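Ubiquitin domain-containing protein DSK2,putative (Plasmodium falciparum, PDB 6JL3) probably acts as a ubiquitin shuttle factor that recognises receptors of the proteasome through its ubiquitin-like domain. Local coordinates at residues A[8-13]-A[68-73]; A[4-9]-A[18-23]. One frame throughout, in Å; residues are numbered along the deposited sequence.

Interaction 1. Residues A[8-13]-A[68-73]; sequences SFKVTG and GNTMHL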
ATOM      1  N   SER A   8      -5.012  -3.535   4.643  1.00 10.09           N
ATOM      2  CA  SER A   8      -4.673  -2.805   5.849  1.00 10.38           C
ATOM      3  C   SER A   8      -3.205  -2.410   5.812  1.00 10.53           C
ATOM      4  O   SER A   8      -2.368  -3.116   5.248  1.00 12.17           O
ATOM      5  CB  SER A   8      -4.937  -3.665   7.083  1.00 13.20           C
ATOM      6  OG  SER A   8      -6.317  -3.934   7.215  1.00 15.12           O
ATOM      7  N   PHE A   9      -2.903  -1.274   6.430  1.00  9.84           N
ATOM      8  CA  PHE A   9      -1.548  -0.765   6.519  1.00 10.08           C
ATOM      9  C   PHE A   9      -1.150  -0.562   7.969  1.00 10.88           C
ATOM     10  O   PHE A   9      -1.913   0.003   8.765  1.00 13.51           O
ATOM     11  CB  PHE A   9      -1.415   0.557   5.781  1.00 10.81           C
ATOM     12  CG  PHE A   9      -1.413   0.387   4.316  1.00 11.43           C
ATOM     13  CD1 PHE A   9      -2.605   0.342   3.623  1.00 13.43           C
ATOM     14  CD2 PHE A   9      -0.225   0.213   3.630  1.00 14.16           C
ATOM     15  CE1 PHE A   9      -2.612   0.154   2.273  1.00 16.57           C
ATOM     16  CE2 PHE A   9      -0.226   0.030   2.275  1.00 14.61           C
ATOM     17  CZ  PHE A   9      -1.422  -0.003   1.597  1.00 14.78           C
ATOM     18  N   LYS A  10       0.049  -1.025   8.299  1.00 10.32           N
ATOM     19  CA  LYS A  10       0.737  -0.681   9.532  1.00 11.00           C
ATOM     20  C   LYS A  10       1.828   0.309   9.161  1.00 10.40           C
ATOM     21  O   LYS A  10       2.708  -0.007   8.345  1.00 11.99           O
ATOM     22  CB  LYS A  10       1.318  -1.929  10.180  1.00 12.48           C
ATOM     23  CG  LYS A  10       0.239  -2.839  10.729  1.00 15.20           C
ATOM     24  CD  LYS A  10       0.819  -4.084  11.355  1.00 20.55           C
ATOM     25  CE  LYS A  10      -0.223  -4.847  12.162  1.00 24.88           C
ATOM     26  NZ  LYS A  10       0.407  -5.975  12.911  1.00 29.97           N
ATOM     27  N   VAL A  11       1.743   1.509   9.730  1.00 10.21           N
ATOM     28  CA  VAL A  11       2.609   2.625   9.384  1.00 10.67           C
ATOM     29  C   VAL A  11       3.491   2.957  10.576  1.00 11.05           C
ATOM     30  O   VAL A  11       3.036   2.919  11.728  1.00 11.50           O
ATOM     31  CB  VAL A  11       1.761   3.855   9.000  1.00 11.38           C
ATOM     32  CG1 VAL A  11       2.638   4.964   8.451  1.00 12.94           C
ATOM     33  CG2 VAL A  11       0.661   3.473   8.020  1.00 13.24           C
ATOM     34  N   THR A  12       4.748   3.318  10.293  1.00 11.02           N
ATOM     35  CA  THR A  12       5.667   3.729  11.344  1.00 11.79           C
ATOM     36  C   THR A  12       4.997   4.746  12.260  1.00 11.85           C
ATOM     37  O   THR A  12       4.244   5.621  11.812  1.00 13.06           O
ATOM     38  CB  THR A  12       6.917   4.369  10.732  1.00 14.16           C
ATOM     39  OG1 THR A  12       7.470   3.507   9.741  1.00 15.14           O
ATOM     40  CG2 THR A  12       7.982   4.614  11.792  1.00 16.64           C
ATOM     41  N   GLY A  13       5.279   4.633  13.553  1.00 12.62           N
ATOM     42  CA  GLY A  13       4.667   5.498  14.535  1.00 13.38           C
ATOM     43  C   GLY A  13       3.369   4.988  15.101  1.00 15.04           C
ATOM     44  O   GLY A  13       2.594   5.786  15.643  1.00 16.47           O
ATOM     45  N   GLY A  68      -7.971  -8.574   2.694  1.00 10.12           N
ATOM     46  CA  GLY A  68      -7.608  -8.722   4.089  1.00 10.64           C
ATOM     47  C   GLY A  68      -6.121  -8.660   4.366  1.00 10.64           C
ATOM     48  O   GLY A  68      -5.734  -8.629   5.538  1.00 12.11           O
ATOM     49  N   ASN A  69      -5.282  -8.643   3.333  1.00  9.62           N
ATOM     50  CA  ASN A  69      -3.844  -8.587   3.548  1.00 10.16           C
ATOM     51  C   ASN A  69      -3.453  -7.305   4.280  1.00 10.21           C
ATOM     52  O   ASN A  69      -4.111  -6.266   4.163  1.00 11.47           O
ATOM     53  CB  ASN A  69      -3.080  -8.621   2.211  1.00 10.50           C
ATOM     54  CG  ASN A  69      -2.977 -10.014   1.564  1.00 11.23           C
ATOM     55  OD1 ASN A  69      -2.585 -10.114   0.398  1.00 12.00           O
ATOM     56  ND2 ASN A  69      -3.311 -11.070   2.298  1.00 12.62           N
ATOM     57  N   THR A  70      -2.342  -7.386   5.005  1.00 10.36           N
ATOM     58  CA  THR A  70      -1.718  -6.242   5.649  1.00 11.15           C
ATOM     59  C   THR A  70      -0.368  -5.981   4.995  1.00 11.00           C
ATOM     60  O   THR A  70       0.387  -6.910   4.704  1.00 14.55           O
ATOM     61  CB  THR A  70      -1.538  -6.486   7.156  1.00 14.04           C
ATOM     62  OG1 THR A  70      -2.824  -6.680   7.760  0.70 11.48           O
ATOM     63  CG2 THR A  70      -0.837  -5.311   7.826  1.00 16.28           C
ATOM     64  N   MET A  71      -0.089  -4.713   4.733  1.00  9.33           N
ATOM     65  CA  MET A  71       1.200  -4.251   4.253  1.00  9.47           C
ATOM     66  C   MET A  71       1.771  -3.281   5.275  1.00  9.44           C
ATOM     67  O   MET A  71       1.055  -2.748   6.127  1.00 10.57           O
ATOM     68  CB  MET A  71       1.048  -3.530   2.913  1.00 10.77           C
ATOM     69  CG  MET A  71       0.356  -4.358   1.849  1.00 11.04           C
ATOM     70  SD  MET A  71       0.452  -3.587   0.228  1.00 12.36           S
ATOM     71  CE  MET A  71      -0.417  -4.778  -0.784  1.00 12.78           C
ATOM     72  N   HIS A  72       3.074  -3.050   5.192  1.00  8.79           N
ATOM     73  CA  HIS A  72       3.712  -2.029   6.000  1.00  9.08           C
ATOM     74  C   HIS A  72       4.060  -0.837   5.132  1.00  9.20           C
ATOM     75  O   HIS A  72       4.434  -0.983   3.966  1.00 10.74           O
ATOM     76  CB  HIS A  72       4.966  -2.549   6.692  1.00 11.30           C
ATOM     77  CG  HIS A  72       4.678  -3.485   7.810  1.00 12.91           C
ATOM     78  ND1 HIS A  72       4.292  -4.791   7.604  1.00 14.89           N
ATOM     79  CD2 HIS A  72       4.702  -3.308   9.152  1.00 15.90           C
ATOM     80  CE1 HIS A  72       4.105  -5.383   8.769  1.00 19.18           C
ATOM     81  NE2 HIS A  72       4.346  -4.504   9.726  1.00 19.81           N
ATOM     82  N   LEU A  73       3.931   0.341   5.707  1.00  9.19           N
ATOM     83  CA  LEU A  73       4.313   1.590   5.064  1.00  9.32           C
ATOM     84  C   LEU A  73       5.376   2.254   5.924  1.00  9.47           C
ATOM     85  O   LEU A  73       5.144   2.532   7.110  1.00 10.70           O
ATOM     86  CB  LEU A  73       3.089   2.490   4.910  1.00 10.94           C
ATOM     87  CG  LEU A  73       3.330   3.828   4.233  1.00 11.67           C
ATOM     88  CD1 LEU A  73       3.796   3.646   2.808  1.00 16.06           C
ATOM     89  CD2 LEU A  73       2.047   4.639   4.292  1.00 14.32           C
TER

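Interaction 2. Residues A[4-9]-A[18-23]; sequences VINVSF and TVAIEP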
ATOM      1  N   VAL A   4     -13.975  -4.322  -5.036  1.00 18.54           N
ATOM      2  CA  VAL A   4     -12.848  -3.886  -4.229  1.00 15.28           C
ATOM      3  C   VAL A   4     -12.503  -4.954  -3.199  1.00 13.92           C
ATOM      4  O   VAL A   4     -13.320  -5.806  -2.835  1.00 17.18           O
ATOM      5  CB  VAL A   4     -13.095  -2.518  -3.556  1.00 17.35           C
ATOM      6  CG1 VAL A   4     -13.102  -1.404  -4.597  1.00 17.74           C
ATOM      7  CG2 VAL A   4     -14.406  -2.529  -2.770  1.00 18.26           C
ATOM      8  N   ILE A   5     -11.247  -4.904  -2.755  1.00 12.23           N
ATOM      9  CA  ILE A   5     -10.724  -5.721  -1.673  1.00 11.68           C
ATOM     10  C   ILE A   5     -10.210  -4.771  -0.593  1.00 11.74           C
ATOM     11  O   ILE A   5      -9.857  -3.623  -0.863  1.00 12.96           O
ATOM     12  CB  ILE A   5      -9.598  -6.670  -2.151  1.00 11.68           C
ATOM     13  CG1 ILE A   5      -8.377  -5.879  -2.636  1.00 11.31           C
ATOM     14  CG2 ILE A   5     -10.113  -7.612  -3.243  1.00 13.41           C
ATOM     15  CD1 ILE A   5      -7.103  -6.723  -2.753  1.00 12.96           C
ATOM     16  N   ASN A   6     -10.149  -5.268   0.635  1.00 11.35           N
ATOM     17  CA  ASN A   6      -9.590  -4.489   1.729  1.00 11.06           C
ATOM     18  C   ASN A   6      -8.111  -4.804   1.900  1.00 11.41           C
ATOM     19  O   ASN A   6      -7.700  -5.967   1.870  1.00 13.98           O
ATOM     20  CB  ASN A   6     -10.316  -4.795   3.041  1.00 13.92           C
ATOM     21  CG  ASN A   6     -11.718  -4.236   3.073  1.00 20.66           C
ATOM     22  OD1 ASN A   6     -11.944  -3.069   2.745  1.00 22.13           O
ATOM     23  ND2 ASN A   6     -12.673  -5.070   3.460  0.66 23.37           N
ATOM     24  N   VAL A   7      -7.313  -3.756   2.069  1.00  9.95           N
ATOM     25  CA  VAL A   7      -5.907  -3.876   2.421  1.00 10.80           C
ATOM     26  C   VAL A   7      -5.651  -2.979   3.623  1.00 10.18           C
ATOM     27  O   VAL A   7      -6.052  -1.807   3.632  1.00 11.22           O
ATOM     28  CB  VAL A   7      -4.981  -3.496   1.251  1.00 12.38           C
ATOM     29  CG1 VAL A   7      -3.519  -3.557   1.673  1.00 13.78           C
ATOM     30  CG2 VAL A   7      -5.248  -4.409   0.058  1.00 14.73           C
ATOM     31  N   SER A   8      -5.012  -3.535   4.643  1.00 10.09           N
ATOM     32  CA  SER A   8      -4.673  -2.805   5.849  1.00 10.38           C
ATOM     33  C   SER A   8      -3.205  -2.410   5.812  1.00 10.53           C
ATOM     34  O   SER A   8      -2.368  -3.116   5.248  1.00 12.17           O
ATOM     35  CB  SER A   8      -4.937  -3.665   7.083  1.00 13.20           C
ATOM     36  OG  SER A   8      -6.317  -3.934   7.215  1.00 15.12           O
ATOM     37  N   PHE A   9      -2.903  -1.274   6.430  1.00  9.84           N
ATOM     38  CA  PHE A   9      -1.548  -0.765   6.519  1.00 10.08           C
ATOM     39  C   PHE A   9      -1.150  -0.562   7.969  1.00 10.88           C
ATOM     40  O   PHE A   9      -1.913   0.003   8.765  1.00 13.51           O
ATOM     41  CB  PHE A   9      -1.415   0.557   5.781  1.00 10.81           C
ATOM     42  CG  PHE A   9      -1.413   0.387   4.316  1.00 11.43           C
ATOM     43  CD1 PHE A   9      -2.605   0.342   3.623  1.00 13.43           C
ATOM     44  CD2 PHE A   9      -0.225   0.213   3.630  1.00 14.16           C
ATOM     45  CE1 PHE A   9      -2.612   0.154   2.273  1.00 16.57           C
ATOM     46  CE2 PHE A   9      -0.226   0.030   2.275  1.00 14.61           C
ATOM     47  CZ  PHE A   9      -1.422  -0.003   1.597  1.00 14.78           C
ATOM     48  N   THR A  18      -7.192   1.018   7.036  1.00 10.12           N
ATOM     49  CA  THR A  18      -7.597   0.044   6.028  1.00 10.08           C
ATOM     50  C   THR A  18      -8.310   0.783   4.908  1.00 10.74           C
ATOM     51  O   THR A  18      -9.082   1.709   5.167  1.00 12.72           O
ATOM     52  CB  THR A  18      -8.538  -1.018   6.632  1.00 11.75           C
ATOM     53  OG1 THR A  18      -7.857  -1.712   7.688  1.00 13.56           O
ATOM     54  CG2 THR A  18      -9.010  -2.017   5.583  1.00 13.67           C
ATOM     55  N   VAL A  19      -8.030   0.383   3.664  1.00 10.55           N
ATOM     56  CA  VAL A  19      -8.686   0.944   2.491  1.00 10.68           C
ATOM     57  C   VAL A  19      -9.277  -0.175   1.643  1.00  9.93           C
ATOM     58  O   VAL A  19      -8.827  -1.319   1.675  1.00 12.76           O
ATOM     59  CB  VAL A  19      -7.744   1.823   1.638  1.00 11.78           C
ATOM     60  CG1 VAL A  19      -7.528   3.162   2.308  1.00 13.40           C
ATOM     61  CG2 VAL A  19      -6.416   1.115   1.385  1.00 12.93           C
ATOM     62  N   ALA A  20     -10.295   0.182   0.871  1.00 10.02           N
ATOM     63  CA  ALA A  20     -10.912  -0.712  -0.100  1.00 10.29           C
ATOM     64  C   ALA A  20     -10.468  -0.257  -1.483  1.00 10.53           C
ATOM     65  O   ALA A  20     -10.756   0.873  -1.887  1.00 11.63           O
ATOM     66  CB  ALA A  20     -12.436  -0.667   0.019  1.00 13.36           C
ATOM     67  N   ILE A  21      -9.761  -1.133  -2.191  1.00 11.41           N
ATOM     68  CA  ILE A  21      -9.099  -0.783  -3.436  1.00 11.70           C
ATOM     69  C   ILE A  21      -9.436  -1.814  -4.507  1.00 12.52           C
ATOM     70  O   ILE A  21      -9.755  -2.971  -4.214  1.00 12.98           O
ATOM     71  CB  ILE A  21      -7.570  -0.695  -3.240  1.00 12.10           C
ATOM     72  CG1 ILE A  21      -7.000  -2.041  -2.775  1.00 13.58           C
ATOM     73  CG2 ILE A  21      -7.227   0.387  -2.234  1.00 14.99           C
ATOM     74  CD1 ILE A  21      -5.486  -2.096  -2.786  1.00 18.03           C
ATOM     75  N   GLU A  22      -9.351  -1.388  -5.759  1.00 13.85           N
ATOM     76  CA  GLU A  22      -9.396  -2.342  -6.861  1.00 16.38           C
ATOM     77  C   GLU A  22      -8.084  -3.114  -6.886  1.00 16.11           C
ATOM     78  O   GLU A  22      -7.016  -2.505  -6.802  1.00 17.33           O
ATOM     79  CB  GLU A  22      -9.581  -1.616  -8.176  1.00 17.80           C
ATOM     80  CG  GLU A  22     -10.996  -1.187  -8.404  1.00 22.78           C
ATOM     81  CD  GLU A  22     -11.221   0.271  -8.079  0.70 26.94           C
ATOM     82  OE1 GLU A  22     -12.388   0.702  -8.139  0.84 31.78           O
ATOM     83  OE2 GLU A  22     -10.242   0.988  -7.766  0.48 26.21           O
ATOM     84  N   PRO A  23      -8.120  -4.449  -7.007  1.00 16.97           N
ATOM     85  CA  PRO A  23      -6.876  -5.227  -6.867  1.00 19.99           C
ATOM     86  C   PRO A  23      -5.859  -5.004  -7.973  1.00 20.78           C
ATOM     87  O   PRO A  23      -4.702  -5.406  -7.796  1.00 23.65           O
ATOM     88  CB  PRO A  23      -7.359  -6.685  -6.832  1.00 22.76           C
ATOM     89  CG  PRO A  23      -8.733  -6.662  -7.394  1.00 22.01           C
ATOM     90  CD  PRO A  23      -9.313  -5.312  -7.065  1.00 20.72           C
TER

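Interaction 1. Residues A[8-13]-A[68-73]
Strands 8-11 and 70-73 run side by side in the same direction, their segment axes 32° apart and 4.6 Å at closest approach. Backbone hydrogen bonds carry the pairing. Ser8 N donates to Asn69 O, and Ser8 O accepts from Met71 N at 2.8 Å. One step on, Lys10 N donates to Met71 O and Lys10 O accepts from Leu73 N. So Ser8 and Lys10 each use both backbone polar groups toward 68-73, the regular parallel pattern. The donor Leu73 N sits above the carbonyl plane of Lys10, 28° out of it. Past the end of strand 8-11, Thr12 N makes a weak bond of 3.3 Å to Leu73 O.

Apolar contacts fill the face of Phe9, Val11, Met71 and Leu73. Phe9 and Met71 point the same way, and ring atom Phe9 CE2 lies 3.8 Å from Met71 CB. The extended Met71 chain then leads away, leaving SD 5.0 Å from the Phe9 ring centroid in an oblique Met-aromatic contact. Val11 and Leu73 also lie alongside each other, with Val11 CG2 4.1 Å from Leu73 CB.

The other face carries Ser8, Lys10, Thr70 and His72. The extended aliphatic chain of Lys10 lies beside the imidazole, Lys10 CB being 3.8 Å from His72 CD2. The Lys10 and Thr70 side chains cross obliquely, Lys10 CG touching Thr70 CG2. The charged end does not touch the ring: Lys10 NZ is 5.3 Å from His72 NE2.

The pair forms the parallel centre of the ubiquitin-like beta-grasp sheet. Strand 15-21 flanks 5-11, and strand 45-49 flanks 70-75. Helix 27-35 covers the Phe9 face, where Leu30 meets Phe9 and Met71, and Cys34 meets Phe9 and Leu73.

Interaction 2. Residues A[4-9]-A[18-23]
Four backbone hydrogen bonds join residues 4-9 to 18-23 as two reciprocal antiparallel pairs. Ile5 and Ile21 exchange N-H and carbonyl in both directions, each bond 2.8 Å between N and O. Val7 and Val19 do the same, with Val7 N reaching Val19 O nearly along the C=O axis. Between and beyond them, Asn6 faces Ala20 and Ser8 faces Thr18 as non-hydrogen-bonded pairs.

At the Ser8 and Thr18 pair the side chains supply the bond. Ser8 OG and Thr18 OG1 lie 2.7 Å apart, and either hydroxyl could donate. Both oxygens stand beside their own backbone N, anti to the carbonyl carbon, which lets them meet tip to tip. Further along this face, Asn6 OD1 packs 3.7 Å from Ala20 CB. Val4 CG2 touches the same methyl from the strand end.

The face of Ile5, Val7, Val19 and Ile21 is apolar. The CG1 branches of Ile5 and Ile21 both take the crowded position between backbone N and carbonyl carbon, chi1 64° and 61°. They meet obliquely, with the two CG1 atoms 4.1 Å apart. Ile21 CD1 then crosses to Val7 CG2 at 3.7 Å, while Ile5 CD1 reaches Pro23 CB past the strand end. Val19 CG2 comes at the edge of the Phe9 ring, near its plane, 4.0 Å from CE1.

A second shell lies against this apolar face: Val65 touches Val7 and Leu60 touches Ile21.

This contact belongs to the N-terminal beta hairpin of the ubiquitin fold, in which strand 15-21 is an outermost strand. Strand 70-75 lies on the other flank of 5-11. Helix 27-35 packs against the apolar face, with Ile33 against Val19 and Ile21.

From the N terminus, strand 5-11 enters both contacts. Interaction 2 closes first: the chain turns after residue 11 and returns as strand 15-21, making a short hairpin. Interaction 1 closes a much longer excursion, through helix 27-35 and strands 45-49 and 52-53, before strand 70-75 comes back alongside 5-11. The two closures are staggered and overlap at Ser8 and Phe9, neither lying wholly within the other. Strand 5-11 sits between its two partners in one mixed sheet. The contacts also meet directly: Gly68 N and Asn6 O, 2.7 Å apart, form a probable hydrogen bond, and Val7 CG1 packs on Met71 CG. Together they tie the first hairpin to the C-terminal strand.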